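Long-range contacts in putative leucoanthocyanidin reductase 1 (Vitis vinifera, PDB 3I6I), which probably catalyses the NADPH-dependent reduction of leucoanthocyanidins in flavonoid metabolism, as a Rossmann-fold enzyme of the short-chain dehydrogenase/reductase class: residues A[13-18]-A[37-42]; A[89-94]-A[116-121]. All coordinates share one frame; numbering follows the deposited sequence.

Contact 1 of 2, residues A[13-18]-A[37-42]; sequences VLIAGA and TYILAR. With NDP (NADPH dihydro-nicotinamide-adenine-dinucleotide phosphate), chain B.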
ATOM      1  N   VAL A  13       3.238  18.609   2.022  1.00  4.99           N
ATOM      2  CA  VAL A  13       2.576  17.303   1.917  1.00  8.06           C
ATOM      3  C   VAL A  13       1.645  17.115   3.102  1.00  8.17           C
ATOM      4  O   VAL A  13       2.065  17.348   4.242  1.00  8.74           O
ATOM      5  CB  VAL A  13       3.593  16.128   1.951  1.00  8.45           C
ATOM      6  CG1 VAL A  13       2.855  14.779   1.796  1.00  6.94           C
ATOM      7  CG2 VAL A  13       4.668  16.300   0.893  1.00 11.00           C
ATOM      8  N   LEU A  14       0.399  16.739   2.819  1.00  6.67           N
ATOM      9  CA  LEU A  14      -0.568  16.304   3.841  1.00  5.75           C
ATOM     10  C   LEU A  14      -0.782  14.808   3.690  1.00  5.83           C
ATOM     11  O   LEU A  14      -1.186  14.319   2.605  1.00  8.49           O
ATOM     12  CB  LEU A  14      -1.923  17.009   3.667  1.00  6.10           C
ATOM     13  CG  LEU A  14      -3.030  16.617   4.646  1.00  5.41           C
ATOM     14  CD1 LEU A  14      -2.712  16.996   6.137  1.00  7.72           C
ATOM     15  CD2 LEU A  14      -4.383  17.196   4.224  1.00  8.18           C
ATOM     16  N   ILE A  15      -0.551  14.078   4.768  1.00  7.15           N
ATOM     17  CA  ILE A  15      -0.791  12.625   4.802  1.00  2.88           C
ATOM     18  C   ILE A  15      -1.942  12.321   5.749  1.00  4.41           C
ATOM     19  O   ILE A  15      -1.922  12.714   6.922  1.00  5.15           O
ATOM     20  CB  ILE A  15       0.488  11.888   5.266  1.00  6.94           C
ATOM     21  CG1 ILE A  15       1.662  12.282   4.352  1.00 11.62           C
ATOM     22  CG2 ILE A  15       0.265  10.356   5.330  1.00  6.27           C
ATOM     23  CD1 ILE A  15       2.891  11.544   4.577  1.00 13.54           C
ATOM     24  N   ALA A  16      -2.931  11.615   5.232  1.00  6.40           N
ATOM     25  CA  ALA A  16      -4.024  11.095   6.028  1.00  5.40           C
ATOM     26  C   ALA A  16      -3.787   9.614   6.214  1.00 11.19           C
ATOM     27  O   ALA A  16      -3.516   8.904   5.255  1.00 15.04           O
ATOM     28  CB  ALA A  16      -5.362  11.326   5.334  1.00  7.44           C
ATOM     29  N   GLY A  17      -3.891   9.154   7.452  1.00  9.97           N
ATOM     30  CA  GLY A  17      -3.632   7.738   7.758  1.00 12.10           C
ATOM     31  C   GLY A  17      -2.195   7.432   8.124  1.00 11.29           C
ATOM     32  O   GLY A  17      -1.736   6.278   8.027  1.00 11.17           O
ATOM     33  N   ALA A  18      -1.477   8.443   8.587  1.00 12.01           N
ATOM     34  CA  ALA A  18      -0.069   8.267   8.978  1.00 11.43           C
ATOM     35  C   ALA A  18       0.191   7.300  10.165  1.00 13.03           C
ATOM     36  O   ALA A  18       1.323   6.839  10.336  1.00 17.97           O
ATOM     37  CB  ALA A  18       0.569   9.618   9.237  1.00  9.68           C
ATOM     38  N   THR A  37       5.962  18.323   6.033  1.00  6.37           N
ATOM     39  CA  THR A  37       5.022  17.239   6.164  1.00  5.64           C
ATOM     40  C   THR A  37       4.012  17.487   7.263  1.00  8.02           C
ATOM     41  O   THR A  37       4.387  17.720   8.403  1.00  9.76           O
ATOM     42  CB  THR A  37       5.743  15.892   6.420  1.00  8.09           C
ATOM     43  OG1 THR A  37       6.647  15.632   5.341  1.00  9.70           O
ATOM     44  CG2 THR A  37       4.737  14.735   6.509  1.00  8.20           C
ATOM     45  N   TYR A  38       2.732  17.423   6.901  1.00  7.72           N
ATOM     46  CA  TYR A  38       1.630  17.683   7.817  1.00  5.50           C
ATOM     47  C   TYR A  38       0.873  16.379   7.967  1.00  8.82           C
ATOM     48  O   TYR A  38       0.631  15.687   6.982  1.00 14.89           O
ATOM     49  CB  TYR A  38       0.670  18.745   7.255  1.00  6.37           C
ATOM     50  CG  TYR A  38       1.254  20.141   7.160  1.00  9.06           C
ATOM     51  CD1 TYR A  38       0.862  21.150   8.039  1.00 10.73           C
ATOM     52  CD2 TYR A  38       2.227  20.430   6.215  1.00  9.52           C
ATOM     53  CE1 TYR A  38       1.407  22.410   7.952  1.00 13.66           C
ATOM     54  CE2 TYR A  38       2.787  21.660   6.124  1.00 11.79           C
ATOM     55  CZ  TYR A  38       2.382  22.661   6.987  1.00 14.10           C
ATOM     56  OH  TYR A  38       2.963  23.894   6.850  1.00 14.57           O
ATOM     57  N   ILE A  39       0.508  16.041   9.192  1.00  5.45           N
ATOM     58  CA  ILE A  39      -0.083  14.749   9.503  1.00  5.15           C
ATOM     59  C   ILE A  39      -1.472  14.972  10.072  1.00  6.22           C
ATOM     60  O   ILE A  39      -1.614  15.656  11.097  1.00  4.29           O
ATOM     61  CB  ILE A  39       0.791  14.019  10.554  1.00  8.21           C
ATOM     62  CG1 ILE A  39       2.191  13.703   9.958  1.00 12.96           C
ATOM     63  CG2 ILE A  39       0.102  12.777  11.112  1.00 13.27           C
ATOM     64  CD1 ILE A  39       2.173  12.911   8.710  1.00 10.23           C
ATOM     65  N   LEU A  40      -2.485  14.397   9.425  1.00  4.21           N
ATOM     66  CA  LEU A  40      -3.857  14.539   9.880  1.00  5.08           C
ATOM     67  C   LEU A  40      -4.111  13.605  11.046  1.00  9.01           C
ATOM     68  O   LEU A  40      -3.785  12.438  10.962  1.00 12.99           O
ATOM     69  CB  LEU A  40      -4.833  14.239   8.734  1.00  6.77           C
ATOM     70  CG  LEU A  40      -6.316  14.618   8.866  1.00 11.91           C
ATOM     71  CD1 LEU A  40      -6.476  16.137   9.135  1.00 14.60           C
ATOM     72  CD2 LEU A  40      -7.017  14.225   7.562  1.00 12.39           C
ATOM     73  N   ALA A  41      -4.657  14.137  12.151  1.00  7.25           N
ATOM     74  CA  ALA A  41      -4.934  13.369  13.357  1.00  4.58           C
ATOM     75  C   ALA A  41      -6.417  13.472  13.722  1.00 10.89           C
ATOM     76  O   ALA A  41      -6.999  14.558  13.674  1.00  6.52           O
ATOM     77  CB  ALA A  41      -4.093  13.914  14.538  1.00  8.18           C
ATOM     78  N   ARG A  42      -7.011  12.336  14.078  1.00 11.02           N
ATOM     79  CA  ARG A  42      -8.344  12.282  14.665  1.00 15.82           C
ATOM     80  C   ARG A  42      -8.283  12.960  16.019  1.00 13.88           C
ATOM     81  O   ARG A  42      -7.411  12.638  16.826  1.00 11.78           O
ATOM     82  CB  ARG A  42      -8.757  10.817  14.859  1.00 19.22           C
ATOM     83  CG  ARG A  42     -10.166  10.564  15.384  1.00 21.37           C
ATOM     84  CD  ARG A  42     -10.468   9.049  15.445  1.00 24.82           C
ATOM     85  NE  ARG A  42     -10.221   8.365  14.167  1.00 23.03           N
ATOM     86  CZ  ARG A  42     -11.090   8.256  13.153  1.00 28.59           C
ATOM     87  NH1 ARG A  42     -12.316   8.776  13.225  1.00 30.28           N
ATOM     88  NH2 ARG A  42     -10.726   7.622  12.042  1.00 28.50           N
TER
HETATM   89  PA  NDP B 350      -4.622   1.169   8.642  0.70 17.77           P
HETATM   90  O1A NDP B 350      -5.961   0.709   9.167  0.70 18.61           O
HETATM   91  O2A NDP B 350      -3.272   0.492   9.285  0.70 18.06           O
HETATM   92  O5B NDP B 350      -4.368   2.755   8.747  0.70 21.52           O
HETATM   93  C5B NDP B 350      -5.361   3.645   8.343  0.70 16.01           C
HETATM   94  C4B NDP B 350      -5.028   5.036   8.725  0.70 19.65           C
HETATM   95  O4B NDP B 350      -6.166   5.797   8.163  0.70 22.25           O
HETATM   96  C3B NDP B 350      -5.063   5.256  10.259  0.70 18.24           C
HETATM   97  O3B NDP B 350      -4.095   6.255  10.678  0.70 19.64           O
HETATM   98  C2B NDP B 350      -6.480   5.771  10.502  0.70 20.83           C
HETATM   99  O2B NDP B 350      -6.505   6.594  11.668  0.70 22.58           O
HETATM  100  C1B NDP B 350      -6.651   6.652   9.267  0.70 17.39           C
HETATM  101  N9A NDP B 350      -8.023   7.033   8.931  0.70 16.47           N
HETATM  102  C8A NDP B 350      -9.012   6.188   8.642  0.70 16.15           C
HETATM  103  N7A NDP B 350     -10.110   6.890   8.353  0.70 14.54           N
HETATM  104  C5A NDP B 350      -9.812   8.191   8.441  0.70 16.37           C
HETATM  105  C6A NDP B 350     -10.548   9.363   8.257  0.70 21.88           C
HETATM  106  N6A NDP B 350     -11.832   9.310   7.895  0.70 22.81           N
HETATM  107  N1A NDP B 350      -9.936  10.550   8.441  0.70 17.31           N
HETATM  108  C2A NDP B 350      -8.648  10.602   8.775  0.70 21.11           C
HETATM  109  N3A NDP B 350      -7.905   9.502   8.947  0.70 20.11           N
HETATM  110  C4A NDP B 350      -8.479   8.287   8.797  0.70 15.60           C
HETATM  111  O3  NDP B 350      -4.591   0.867   7.071  0.70 18.09           O
HETATM  112  PN  NDP B 350      -3.497   0.043   6.177  0.70 19.12           P
HETATM  113  O1N NDP B 350      -2.083   0.483   6.227  0.70 20.60           O
HETATM  114  O2N NDP B 350      -3.826  -1.463   6.493  0.70 23.46           O
HETATM  115  O5D NDP B 350      -4.189   0.283   4.704  0.70 14.85           O
HETATM  116  C5D NDP B 350      -3.856   1.449   3.936  0.70 13.76           C
HETATM  117  C4D NDP B 350      -4.011   1.131   2.476  0.70 13.87           C
HETATM  118  O4D NDP B 350      -2.924   0.203   2.207  0.70 18.18           O
HETATM  119  C3D NDP B 350      -5.294   0.436   2.093  0.70 15.12           C
HETATM  120  O3D NDP B 350      -5.662   0.859   0.783  0.70 13.70           O
HETATM  121  C2D NDP B 350      -4.872  -1.020   2.030  0.70 19.88           C
HETATM  122  O2D NDP B 350      -5.657  -1.654   1.040  0.70 20.25           O
HETATM  123  C1D NDP B 350      -3.431  -0.941   1.532  0.70 16.61           C
HETATM  124  N1N NDP B 350      -2.499  -2.005   2.052  0.70 17.02           N
HETATM  125  C2N NDP B 350      -1.568  -2.652   1.203  0.70 19.59           C
HETATM  126  C3N NDP B 350      -1.022  -3.811   1.568  0.70 21.35           C
HETATM  127  C7N NDP B 350       0.013  -4.489   0.650  0.70 25.66           C
HETATM  128  O7N NDP B 350       0.377  -3.949  -0.402  0.70 25.29           O
HETATM  129  N7N NDP B 350       0.537  -5.620   1.091  0.70 17.03           N
HETATM  130  C4N NDP B 350      -1.424  -4.448   2.907  0.70 19.95           C
HETATM  131  C5N NDP B 350      -1.933  -3.395   3.885  0.70 22.29           C
HETATM  132  C6N NDP B 350      -2.376  -2.223   3.450  0.70 22.28           C
HETATM  133  P2B NDP B 350      -7.357   6.049  13.008  0.70 25.19           P
HETATM  134  O1X NDP B 350      -6.667   4.867  13.588  0.70 29.55           O
HETATM  135  O2X NDP B 350      -7.452   7.343  13.926  0.70 26.92           O
HETATM  136  O3X NDP B 350      -8.812   5.700  12.491  0.70 26.27           O
HETATM  137  O   HOH W   1      -2.415  11.028   9.209  1.00  9.32           O
HETATM  138  O   HOH W   2      -5.494  10.574   9.344  1.00 11.88           O
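V13, L14 and I15 pair in parallel register with T37, Y38 and I39, and three backbone hydrogen bonds tie the strands. Y38 N donates to V13 O at 2.7 Å, and I15 N to Y38 O at 3.0 Å. The third, from L40 N to I15 O at 3.1 Å, has an angle of 179° at the hydrogen. The strand axes come within 4.8 Å and are inclined to each other by 25°, and helix 21-32 connects them in sequence, so the pair belongs to the first beta-alpha-beta unit of the Rossmann fold.

Apolar packing occupies both faces of the sheet. On the face of I15 and I39, CD1 and CG2 of I39 both rest on A18 CB, each at 3.7 Å, while I15 sets its CB against I39 CD1 and its own CD1 against T37 CG2; helix 21-32 packs over this face. On the other, L14 has CG anti to the backbone N (chi1 178°), which brings CD1 against Y38 CB at 4.0 Å, the two side chains crossing at about a right angle. A16 CB meets L40 CD2 farther along.

Beyond the last strand bond water takes over. One water accepts from A18 N and lies near both I15 O and L40 O; a second accepts from G17 N and can donate to L40 O.

NADPH meets the C-terminal ends: G17 CA makes a carbon-carbon approach of 3.2 Å to C4B of the adenosine ribose, where a side chain would collide with O4B. R42 donates hydrogen bonds from NE to O2X and from NH2 to O3X of the 2'-phosphate, the latter at 2.7 Å, with the phosphorus in the guanidinium plane. This two-point charged grip on a group that NADH lacks is consistent with selectivity for NADPH.

Contact 2 of 2, residues A[89-94]-A[116-121]; sequences STVGGE and LPSEFG. With NDP (NADPH dihydro-nicotinamide-adenine-dinucleotide phosphate), chain B.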
ATOM      1  N   SER A  89      -3.231   9.824   0.792  1.00  4.88           N
ATOM      2  CA  SER A  89      -4.154   9.100   1.631  1.00  6.17           C
ATOM      3  C   SER A  89      -3.718   7.657   1.763  1.00  6.78           C
ATOM      4  O   SER A  89      -3.548   6.955   0.760  1.00  4.71           O
ATOM      5  CB  SER A  89      -5.552   9.143   1.051  1.00  6.18           C
ATOM      6  OG  SER A  89      -6.434   8.307   1.764  1.00  8.55           O
ATOM      7  N   THR A  90      -3.545   7.227   3.013  1.00  7.53           N
ATOM      8  CA  THR A  90      -3.201   5.816   3.340  1.00  5.28           C
ATOM      9  C   THR A  90      -4.260   5.238   4.280  1.00  6.90           C
ATOM     10  O   THR A  90      -3.983   4.369   5.129  1.00  7.05           O
ATOM     11  CB  THR A  90      -1.781   5.726   3.978  1.00  7.72           C
ATOM     12  OG1 THR A  90      -1.736   6.467   5.198  1.00 11.11           O
ATOM     13  CG2 THR A  90      -0.659   6.268   3.013  1.00  7.85           C
ATOM     14  N   VAL A  91      -5.500   5.658   4.106  1.00  4.77           N
ATOM     15  CA  VAL A  91      -6.577   5.159   4.976  1.00  3.06           C
ATOM     16  C   VAL A  91      -6.866   3.688   4.723  1.00  6.15           C
ATOM     17  O   VAL A  91      -6.614   3.159   3.618  1.00  7.24           O
ATOM     18  CB  VAL A  91      -7.909   6.020   4.865  1.00  4.72           C
ATOM     19  CG1 VAL A  91      -7.620   7.491   5.152  1.00  3.93           C
ATOM     20  CG2 VAL A  91      -8.624   5.851   3.512  1.00  7.04           C
ATOM     21  N   GLY A  92      -7.424   3.026   5.725  1.00  8.35           N
ATOM     22  CA  GLY A  92      -7.640   1.594   5.645  1.00  9.18           C
ATOM     23  C   GLY A  92      -8.777   1.173   4.728  1.00  6.84           C
ATOM     24  O   GLY A  92      -9.637   1.977   4.343  1.00  6.94           O
ATOM     25  N   GLY A  93      -8.840  -0.125   4.473  1.00 11.68           N
ATOM     26  CA  GLY A  93      -9.865  -0.707   3.617  1.00 13.78           C
ATOM     27  C   GLY A  93     -11.303  -0.412   3.976  1.00 16.54           C
ATOM     28  O   GLY A  93     -12.143  -0.256   3.090  1.00 21.59           O
ATOM     29  N   GLU A  94     -11.588  -0.329   5.268  1.00 12.24           N
ATOM     30  CA  GLU A  94     -12.901   0.044   5.768  1.00 14.19           C
ATOM     31  C   GLU A  94     -13.280   1.506   5.480  1.00 10.52           C
ATOM     32  O   GLU A  94     -14.450   1.843   5.526  1.00 13.44           O
ATOM     33  CB  GLU A  94     -13.020  -0.259   7.291  1.00 15.93           C
ATOM     34  CG  GLU A  94     -12.316   0.734   8.271  1.00 23.52           C
ATOM     35  CD  GLU A  94     -10.784   0.845   8.085  1.00 29.68           C
ATOM     36  OE1 GLU A  94     -10.088  -0.202   7.984  1.00 20.64           O
ATOM     37  OE2 GLU A  94     -10.270   1.993   8.028  1.00 34.28           O
ATOM     38  N   LEU A 116      -2.415  11.297  -4.136  1.00  3.87           N
ATOM     39  CA  LEU A 116      -2.262   9.835  -4.141  1.00  5.28           C
ATOM     40  C   LEU A 116      -3.344   9.184  -3.272  1.00  6.10           C
ATOM     41  O   LEU A 116      -3.249   9.239  -2.024  1.00  4.64           O
ATOM     42  CB  LEU A 116      -0.873   9.405  -3.614  1.00  7.35           C
ATOM     43  CG  LEU A 116       0.349   9.575  -4.536  1.00  5.77           C
ATOM     44  CD1 LEU A 116       0.553  11.066  -4.978  1.00  4.65           C
ATOM     45  CD2 LEU A 116       1.627   9.079  -3.831  1.00  6.12           C
ATOM     46  N   PRO A 117      -4.386   8.614  -3.898  1.00  3.71           N
ATOM     47  CA  PRO A 117      -5.396   7.948  -3.054  1.00  4.93           C
ATOM     48  C   PRO A 117      -4.863   6.677  -2.440  1.00  3.83           C
ATOM     49  O   PRO A 117      -3.747   6.238  -2.769  1.00  6.77           O
ATOM     50  CB  PRO A 117      -6.543   7.663  -4.003  1.00  5.32           C
ATOM     51  CG  PRO A 117      -5.857   7.593  -5.373  1.00  8.22           C
ATOM     52  CD  PRO A 117      -4.710   8.504  -5.343  1.00  6.96           C
ATOM     53  N   SER A 118      -5.683   6.085  -1.568  1.00  2.00           N
ATOM     54  CA  SER A 118      -5.294   4.919  -0.795  1.00  3.45           C
ATOM     55  C   SER A 118      -5.364   3.684  -1.650  1.00  4.17           C
ATOM     56  O   SER A 118      -6.381   2.988  -1.709  1.00  5.81           O
ATOM     57  CB  SER A 118      -6.134   4.756   0.462  1.00  6.56           C
ATOM     58  OG  SER A 118      -5.558   3.753   1.277  1.00  4.84           O
ATOM     59  N   GLU A 119      -4.269   3.488  -2.363  1.00  4.58           N
ATOM     60  CA  GLU A 119      -4.078   2.384  -3.307  1.00  2.00           C
ATOM     61  C   GLU A 119      -3.156   1.351  -2.605  1.00  5.48           C
ATOM     62  O   GLU A 119      -3.608   0.586  -1.746  1.00  5.68           O
ATOM     63  CB  GLU A 119      -3.509   2.938  -4.636  1.00  5.77           C
ATOM     64  CG  GLU A 119      -4.515   3.802  -5.446  1.00  6.53           C
ATOM     65  CD  GLU A 119      -5.423   2.977  -6.323  1.00  7.84           C
ATOM     66  OE1 GLU A 119      -5.044   1.819  -6.661  1.00 10.54           O
ATOM     67  OE2 GLU A 119      -6.531   3.461  -6.672  1.00 10.32           O
ATOM     68  N   PHE A 120      -1.851   1.403  -2.885  1.00  4.42           N
ATOM     69  CA  PHE A 120      -0.828   0.664  -2.154  1.00  3.90           C
ATOM     70  C   PHE A 120      -0.990  -0.828  -2.217  1.00  4.87           C
ATOM     71  O   PHE A 120      -0.662  -1.518  -1.265  1.00  7.04           O
ATOM     72  CB  PHE A 120      -0.657   1.189  -0.694  1.00  3.24           C
ATOM     73  CG  PHE A 120      -0.291   2.646  -0.660  1.00  2.95           C
ATOM     74  CD1 PHE A 120      -1.253   3.602  -0.469  1.00  6.42           C
ATOM     75  CD2 PHE A 120       1.023   3.067  -0.944  1.00  4.81           C
ATOM     76  CE1 PHE A 120      -0.936   4.955  -0.508  1.00  6.86           C
ATOM     77  CE2 PHE A 120       1.343   4.423  -1.004  1.00  7.66           C
ATOM     78  CZ  PHE A 120       0.362   5.380  -0.802  1.00  8.00           C
ATOM     79  N   GLY A 121      -1.479  -1.330  -3.352  1.00  2.93           N
ATOM     80  CA  GLY A 121      -1.477  -2.777  -3.587  1.00  3.75           C
ATOM     81  C   GLY A 121      -1.489  -3.082  -5.076  1.00  6.05           C
ATOM     82  O   GLY A 121      -0.526  -2.763  -5.788  1.00  5.74           O
TER
HETATM   83  PA  NDP B 350      -4.622   1.169   8.642  0.70 17.77           P
HETATM   84  O1A NDP B 350      -5.961   0.709   9.167  0.70 18.61           O
HETATM   85  O2A NDP B 350      -3.272   0.492   9.285  0.70 18.06           O
HETATM   86  O5B NDP B 350      -4.368   2.755   8.747  0.70 21.52           O
HETATM   87  C5B NDP B 350      -5.361   3.645   8.343  0.70 16.01           C
HETATM   88  C4B NDP B 350      -5.028   5.036   8.725  0.70 19.65           C
HETATM   89  O4B NDP B 350      -6.166   5.797   8.163  0.70 22.25           O
HETATM   90  C3B NDP B 350      -5.063   5.256  10.259  0.70 18.24           C
HETATM   91  O3B NDP B 350      -4.095   6.255  10.678  0.70 19.64           O
HETATM   92  C2B NDP B 350      -6.480   5.771  10.502  0.70 20.83           C
HETATM   93  O2B NDP B 350      -6.505   6.594  11.668  0.70 22.58           O
HETATM   94  C1B NDP B 350      -6.651   6.652   9.267  0.70 17.39           C
HETATM   95  N9A NDP B 350      -8.023   7.033   8.931  0.70 16.47           N
HETATM   96  C8A NDP B 350      -9.012   6.188   8.642  0.70 16.15           C
HETATM   97  N7A NDP B 350     -10.110   6.890   8.353  0.70 14.54           N
HETATM   98  C5A NDP B 350      -9.812   8.191   8.441  0.70 16.37           C
HETATM   99  C6A NDP B 350     -10.548   9.363   8.257  0.70 21.88           C
HETATM  100  N6A NDP B 350     -11.832   9.310   7.895  0.70 22.81           N
HETATM  101  N1A NDP B 350      -9.936  10.550   8.441  0.70 17.31           N
HETATM  102  C2A NDP B 350      -8.648  10.602   8.775  0.70 21.11           C
HETATM  103  N3A NDP B 350      -7.905   9.502   8.947  0.70 20.11           N
HETATM  104  C4A NDP B 350      -8.479   8.287   8.797  0.70 15.60           C
HETATM  105  O3  NDP B 350      -4.591   0.867   7.071  0.70 18.09           O
HETATM  106  PN  NDP B 350      -3.497   0.043   6.177  0.70 19.12           P
HETATM  107  O1N NDP B 350      -2.083   0.483   6.227  0.70 20.60           O
HETATM  108  O2N NDP B 350      -3.826  -1.463   6.493  0.70 23.46           O
HETATM  109  O5D NDP B 350      -4.189   0.283   4.704  0.70 14.85           O
HETATM  110  C5D NDP B 350      -3.856   1.449   3.936  0.70 13.76           C
HETATM  111  C4D NDP B 350      -4.011   1.131   2.476  0.70 13.87           C
HETATM  112  O4D NDP B 350      -2.924   0.203   2.207  0.70 18.18           O
HETATM  113  C3D NDP B 350      -5.294   0.436   2.093  0.70 15.12           C
HETATM  114  O3D NDP B 350      -5.662   0.859   0.783  0.70 13.70           O
HETATM  115  C2D NDP B 350      -4.872  -1.020   2.030  0.70 19.88           C
HETATM  116  O2D NDP B 350      -5.657  -1.654   1.040  0.70 20.25           O
HETATM  117  C1D NDP B 350      -3.431  -0.941   1.532  0.70 16.61           C
HETATM  118  N1N NDP B 350      -2.499  -2.005   2.052  0.70 17.02           N
HETATM  119  C2N NDP B 350      -1.568  -2.652   1.203  0.70 19.59           C
HETATM  120  C3N NDP B 350      -1.022  -3.811   1.568  0.70 21.35           C
HETATM  121  C7N NDP B 350       0.013  -4.489   0.650  0.70 25.66           C
HETATM  122  O7N NDP B 350       0.377  -3.949  -0.402  0.70 25.29           O
HETATM  123  N7N NDP B 350       0.537  -5.620   1.091  0.70 17.03           N
HETATM  124  C4N NDP B 350      -1.424  -4.448   2.907  0.70 19.95           C
HETATM  125  C5N NDP B 350      -1.933  -3.395   3.885  0.70 22.29           C
HETATM  126  C6N NDP B 350      -2.376  -2.223   3.450  0.70 22.28           C
HETATM  127  P2B NDP B 350      -7.357   6.049  13.008  0.70 25.19           P
HETATM  128  O1X NDP B 350      -6.667   4.867  13.588  0.70 29.55           O
HETATM  129  O2X NDP B 350      -7.452   7.343  13.926  0.70 26.92           O
HETATM  130  O3X NDP B 350      -8.812   5.700  12.491  0.70 26.27           O
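S118 faces the loop 89-94, and its side chain makes one of the two hydrogen bonds between the loops. Its CB lies between two carbonyl oxygens, S89 O at 3.4 Å and V91 O at 3.6 Å, with V91 CG2 close by. The next bond sets OG anti to the backbone N (chi1 -170°), which places the hydroxyl at V91 O. There OG donates a hydrogen bond of 2.6 Å in the carbonyl plane, on a lone pair, at a C=O...O angle of 140°. With its one proton directed to V91 O, OG meets O3D of the nicotinamide ribose as acceptor, at 2.9 Å. An alanine here would probably leave both V91 O and the ribose hydroxyl without this partner and set the two loops less firmly against each other at the cofactor.

At the start of the two segments, S89 N donates to L116 O at 2.9 Å, and the angle of 175° at the hydrogen makes this a nearly straight backbone bond. S89 O lies at the edge of the F120 ring, near its plane, with CE1 3.5 Å away. The same CE1 meets T90 CG2 at 3.8 Å as the two side chains cross obliquely. V91 turns to the adenosine half of NADPH instead, its CB and CG1 against O4B, while F120 CB approaches O4D of the other ribose.

Both loops leave the C-terminal ends of neighbouring parallel strands, 86-89 and 114-116, where loops line the cofactor site as in other Rossmann folds. Q99 of helix 99-109 binds S89 OG and S118 N through OE1, joining the two segments on the helix side. F120 packs on helix 198-208 and strand 155-158, and T90 OG1 reaches back to A16 O of strand 13-16.

Both contacts are buried and both touch NADPH at the C-terminal ends of the one parallel sheet. Contact 1 is a regular pairing of strands, with apolar residues on two faces and charge confined to its exposed end at R42. Contact 2, nearer the centre of the chain, joins irregular loops through one backbone bond, a serine hydroxyl on a carbonyl and a phenylalanine ring. The cofactor is divided accordingly: 13-18 and 37-42 hold the adenosine side, whereas 116-121 meets the nicotinamide ribose and 89-94 borders both halves. Strand 13-16 is adjacent to strand 86-89, and the contacts meet directly where A16 O lies 2.8 Å from T90 N, a probable hydrogen bond.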